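Local coordinates for DNA repair protein RAD7 (Saccharomyces cerevisiae, PDB 5ZB2) that promotes global genome nucleotide excision repair of nontranscribed DNA as part of a complex with Rad16, and binds Elc1, at residues Glu269-Glu275 and Leu296-Arg302. Sequence-based numbering, arbitrary orientation.
Sequences EVLSLEE and LIECSFR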
ATOM      1  N   GLU A 269     -22.273  17.404  30.880  1.00 42.73           N
ATOM      2  CA  GLU A 269     -23.034  17.652  29.669  1.00 45.25           C
ATOM      3  C   GLU A 269     -23.696  16.399  29.122  1.00 42.25           C
ATOM      4  O   GLU A 269     -24.702  16.510  28.416  1.00 43.38           O
ATOM      5  CB  GLU A 269     -22.124  18.257  28.590  1.00 46.89           C
ATOM      6  CG  GLU A 269     -21.210  19.359  29.124  1.00 49.42           C
ATOM      7  CD  GLU A 269     -20.269  19.914  28.075  1.00 56.55           C
ATOM      8  OE1 GLU A 269     -19.942  21.114  28.154  1.00 60.19           O
ATOM      9  OE2 GLU A 269     -19.854  19.152  27.176  1.00 61.32           O
ATOM     10  N   VAL A 270     -23.172  15.221  29.454  1.00 41.02           N
ATOM     11  CA  VAL A 270     -23.705  13.948  28.982  1.00 40.56           C
ATOM     12  C   VAL A 270     -23.711  12.973  30.150  1.00 37.30           C
ATOM     13  O   VAL A 270     -22.694  12.805  30.831  1.00 36.16           O
ATOM     14  CB  VAL A 270     -22.874  13.382  27.814  1.00 41.09           C
ATOM     15  CG1 VAL A 270     -23.409  12.014  27.383  1.00 40.96           C
ATOM     16  CG2 VAL A 270     -22.865  14.357  26.645  1.00 44.02           C
ATOM     17  N   LEU A 271     -24.847  12.315  30.370  1.00 37.99           N
ATOM     18  CA  LEU A 271     -24.992  11.358  31.460  1.00 37.14           C
ATOM     19  C   LEU A 271     -25.834  10.191  30.975  1.00 36.30           C
ATOM     20  O   LEU A 271     -26.960  10.391  30.509  1.00 38.37           O
ATOM     21  CB  LEU A 271     -25.639  12.004  32.690  1.00 35.77           C
ATOM     22  CG  LEU A 271     -25.884  11.037  33.852  1.00 35.53           C
ATOM     23  CD1 LEU A 271     -24.558  10.576  34.449  1.00 35.12           C
ATOM     24  CD2 LEU A 271     -26.772  11.663  34.918  1.00 38.11           C
ATOM     25  N   SER A 272     -25.305   8.976  31.104  1.00 35.94           N
ATOM     26  CA  SER A 272     -26.025   7.781  30.686  1.00 35.74           C
ATOM     27  C   SER A 272     -25.775   6.650  31.671  1.00 32.67           C
ATOM     28  O   SER A 272     -24.621   6.320  31.960  1.00 31.03           O
ATOM     29  CB  SER A 272     -25.604   7.349  29.274  1.00 34.73           C
ATOM     30  OG  SER A 272     -26.198   6.109  28.922  1.00 37.07           O
ATOM     31  N   LEU A 273     -26.857   6.036  32.154  1.00 34.45           N
ATOM     32  CA  LEU A 273     -26.778   4.957  33.136  1.00 36.75           C
ATOM     33  C   LEU A 273     -27.721   3.822  32.730  1.00 38.29           C
ATOM     34  O   LEU A 273     -28.566   3.370  33.492  1.00 48.10           O
ATOM     35  CB  LEU A 273     -27.124   5.467  34.534  1.00 37.13           C
ATOM     36  CG  LEU A 273     -26.317   6.645  35.078  1.00 37.84           C
ATOM     37  CD1 LEU A 273     -26.892   7.094  36.413  1.00 40.53           C
ATOM     38  CD2 LEU A 273     -24.855   6.269  35.226  1.00 36.59           C
ATOM     39  N   GLU A 274     -27.564   3.324  31.510  1.00 36.51           N
ATOM     40  CA  GLU A 274     -28.538   2.402  30.945  1.00 39.49           C
ATOM     41  C   GLU A 274     -28.414   1.008  31.555  1.00 39.73           C
ATOM     42  O   GLU A 274     -27.316   0.547  31.874  1.00 36.11           O
ATOM     43  CB  GLU A 274     -28.368   2.343  29.429  1.00 38.12           C
ATOM     44  CG  GLU A 274     -28.518   3.703  28.756  1.00 40.04           C
ATOM     45  CD  GLU A 274     -28.461   3.619  27.239  1.00 42.87           C
ATOM     46  OE1 GLU A 274     -28.226   2.513  26.708  1.00 44.41           O
ATOM     47  OE2 GLU A 274     -28.653   4.661  26.580  1.00 42.17           O
ATOM     48  N   GLU A 275     -29.564   0.350  31.732  1.00 40.15           N
ATOM     49  CA  GLU A 275     -29.673  -1.044  32.168  1.00 43.04           C
ATOM     50  C   GLU A 275     -29.268  -1.264  33.625  1.00 45.48           C
ATOM     51  O   GLU A 275     -28.924  -2.386  34.006  1.00 48.79           O
ATOM     52  CB  GLU A 275     -28.855  -1.978  31.263  1.00 41.90           C
ATOM     53  CG  GLU A 275     -29.477  -2.196  29.887  1.00 52.51           C
ATOM     54  CD  GLU A 275     -28.702  -3.189  29.040  1.00 49.71           C
ATOM     55  OE1 GLU A 275     -27.839  -3.909  29.590  1.00 50.42           O
ATOM     56  OE2 GLU A 275     -28.956  -3.249  27.823  1.00 53.50           O
ATOM     57  N   LEU A 296     -26.443  20.064  31.097  1.00 47.45           N
ATOM     58  CA  LEU A 296     -26.735  18.716  30.627  1.00 47.37           C
ATOM     59  C   LEU A 296     -27.418  18.776  29.265  1.00 47.67           C
ATOM     60  O   LEU A 296     -28.525  19.306  29.134  1.00 47.27           O
ATOM     61  CB  LEU A 296     -27.604  17.982  31.643  1.00 45.84           C
ATOM     62  CG  LEU A 296     -27.777  16.477  31.422  1.00 45.24           C
ATOM     63  CD1 LEU A 296     -26.448  15.746  31.521  1.00 42.14           C
ATOM     64  CD2 LEU A 296     -28.776  15.906  32.420  1.00 44.52           C
ATOM     65  N   ILE A 297     -26.750  18.231  28.253  1.00 47.71           N
ATOM     66  CA  ILE A 297     -27.246  18.243  26.885  1.00 48.95           C
ATOM     67  C   ILE A 297     -27.927  16.930  26.527  1.00 48.77           C
ATOM     68  O   ILE A 297     -28.923  16.920  25.803  1.00 49.12           O
ATOM     69  CB  ILE A 297     -26.081  18.549  25.915  1.00 50.15           C
ATOM     70  CG1 ILE A 297     -25.509  19.945  26.182  1.00 52.94           C
ATOM     71  CG2 ILE A 297     -26.514  18.414  24.458  1.00 55.76           C
ATOM     72  CD1 ILE A 297     -26.496  21.084  25.989  1.00 57.89           C
ATOM     73  N   GLU A 298     -27.400  15.819  27.034  1.00 47.16           N
ATOM     74  CA  GLU A 298     -27.893  14.494  26.699  1.00 47.90           C
ATOM     75  C   GLU A 298     -27.985  13.668  27.969  1.00 44.33           C
ATOM     76  O   GLU A 298     -27.066  13.680  28.794  1.00 43.32           O
ATOM     77  CB  GLU A 298     -26.965  13.813  25.687  1.00 50.94           C
ATOM     78  CG  GLU A 298     -27.476  12.496  25.140  1.00 56.08           C
ATOM     79  CD  GLU A 298     -26.487  11.856  24.183  1.00 62.08           C
ATOM     80  OE1 GLU A 298     -26.127  10.678  24.394  1.00 60.20           O
ATOM     81  OE2 GLU A 298     -26.058  12.539  23.230  1.00 64.26           O
ATOM     82  N   CYS A 299     -29.099  12.954  28.125  1.00 43.04           N
ATOM     83  CA  CYS A 299     -29.308  12.117  29.298  1.00 42.63           C
ATOM     84  C   CYS A 299     -30.122  10.894  28.905  1.00 41.00           C
ATOM     85  O   CYS A 299     -31.138  11.024  28.216  1.00 40.67           O
ATOM     86  CB  CYS A 299     -30.022  12.893  30.405  1.00 41.02           C
ATOM     87  SG  CYS A 299     -30.253  11.943  31.918  1.00 42.65           S
ATOM     88  N   SER A 300     -29.683   9.716  29.350  1.00 36.07           N
ATOM     89  CA  SER A 300     -30.385   8.469  29.068  1.00 36.93           C
ATOM     90  C   SER A 300     -30.484   7.618  30.325  1.00 37.32           C
ATOM     91  O   SER A 300     -29.487   7.413  31.024  1.00 37.09           O
ATOM     92  CB  SER A 300     -29.688   7.667  27.969  1.00 37.99           C
ATOM     93  OG  SER A 300     -30.324   6.409  27.793  1.00 35.39           O
ATOM     94  N   PHE A 301     -31.690   7.121  30.596  1.00 36.75           N
ATOM     95  CA  PHE A 301     -31.941   6.150  31.653  1.00 37.87           C
ATOM     96  C   PHE A 301     -32.548   4.869  31.086  1.00 38.19           C
ATOM     97  O   PHE A 301     -33.287   4.166  31.777  1.00 36.13           O
ATOM     98  CB  PHE A 301     -32.856   6.737  32.727  1.00 40.35           C
ATOM     99  CG  PHE A 301     -32.312   7.971  33.391  1.00 39.11           C
ATOM    100  CD1 PHE A 301     -31.122   7.928  34.095  1.00 40.03           C
ATOM    101  CD2 PHE A 301     -33.002   9.171  33.324  1.00 41.65           C
ATOM    102  CE1 PHE A 301     -30.621   9.064  34.711  1.00 41.23           C
ATOM    103  CE2 PHE A 301     -32.509  10.310  33.941  1.00 44.03           C
ATOM    104  CZ  PHE A 301     -31.318  10.256  34.632  1.00 40.27           C
ATOM    105  N   ARG A 302     -32.232   4.553  29.830  1.00 39.15           N
ATOM    106  CA  ARG A 302     -32.795   3.383  29.166  1.00 40.75           C
ATOM    107  C   ARG A 302     -32.681   2.146  30.045  1.00 40.39           C
ATOM    108  O   ARG A 302     -31.584   1.762  30.461  1.00 40.35           O
ATOM    109  CB  ARG A 302     -32.083   3.145  27.830  1.00 41.31           C
ATOM    110  CG  ARG A 302     -32.639   1.964  27.033  1.00 45.25           C
ATOM    111  CD  ARG A 302     -31.876   1.736  25.733  1.00 47.35           C
ATOM    112  NE  ARG A 302     -30.500   1.332  25.993  1.00 49.63           N
ATOM    113  CZ  ARG A 302     -30.130   0.102  26.333  1.00 51.74           C
ATOM    114  NH1 ARG A 302     -31.034  -0.864  26.457  1.00 51.43           N
ATOM    115  NH2 ARG A 302     -28.850  -0.164  26.557  1.00 49.11           N
TER
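Leu296 opens 296-302 with its side chain on the helix-facing side of the sheet. Its CD1 lies 4.0 Å from Leu271 CB, and its side chain also touches Leu315 of helix 309-320. The next two amides share one acceptor: Ile297 N and Glu298 N donate to Glu269 O, at 2.7 and 3.1 Å. This bifurcated bond starts the pairing just before the short strands 270-272 and 298-300, which run parallel at 6°. Glu298 pairs with Val270 and returns a bond, with its O 3.0 Å from Leu271 N. Their side chains share a face, Val270 CG2 being 4.2 Å from Glu298 CB. Cys299 pairs with Leu271, and both turn into the buried layer under the helices. Ser300 N then donates to Leu271 O (3.0 Å), and Ser300 O accepts from Leu273 N (3.2 Å). On the face of Val270 and Glu298, Ser300 OG donates to Glu274 OE2 at 2.7 Å. Ser272 OG, on the same face, bonds instead to Asn244. The CA-to-CB bond of Phe301 points away from 269-275, and its ring touches Ile312 and Leu315 of helix 309-320. Arg302 ends 296-302 in a salt-bridge network. Its NE is 2.7 Å from Glu274 OE1, while a weaker bridge joins its NH2 to Glu275 OE2 at 3.3 Å. Beyond the strands, Glu275 N donates to Arg302 O (2.8 Å), extending the backbone ladder. Strand 270-272, helix 281-290 and strand 298-300 make a beta-alpha-beta unit. Repeated side by side, such units build the curved parallel sheet and outer helices of a leucine-rich repeat domain.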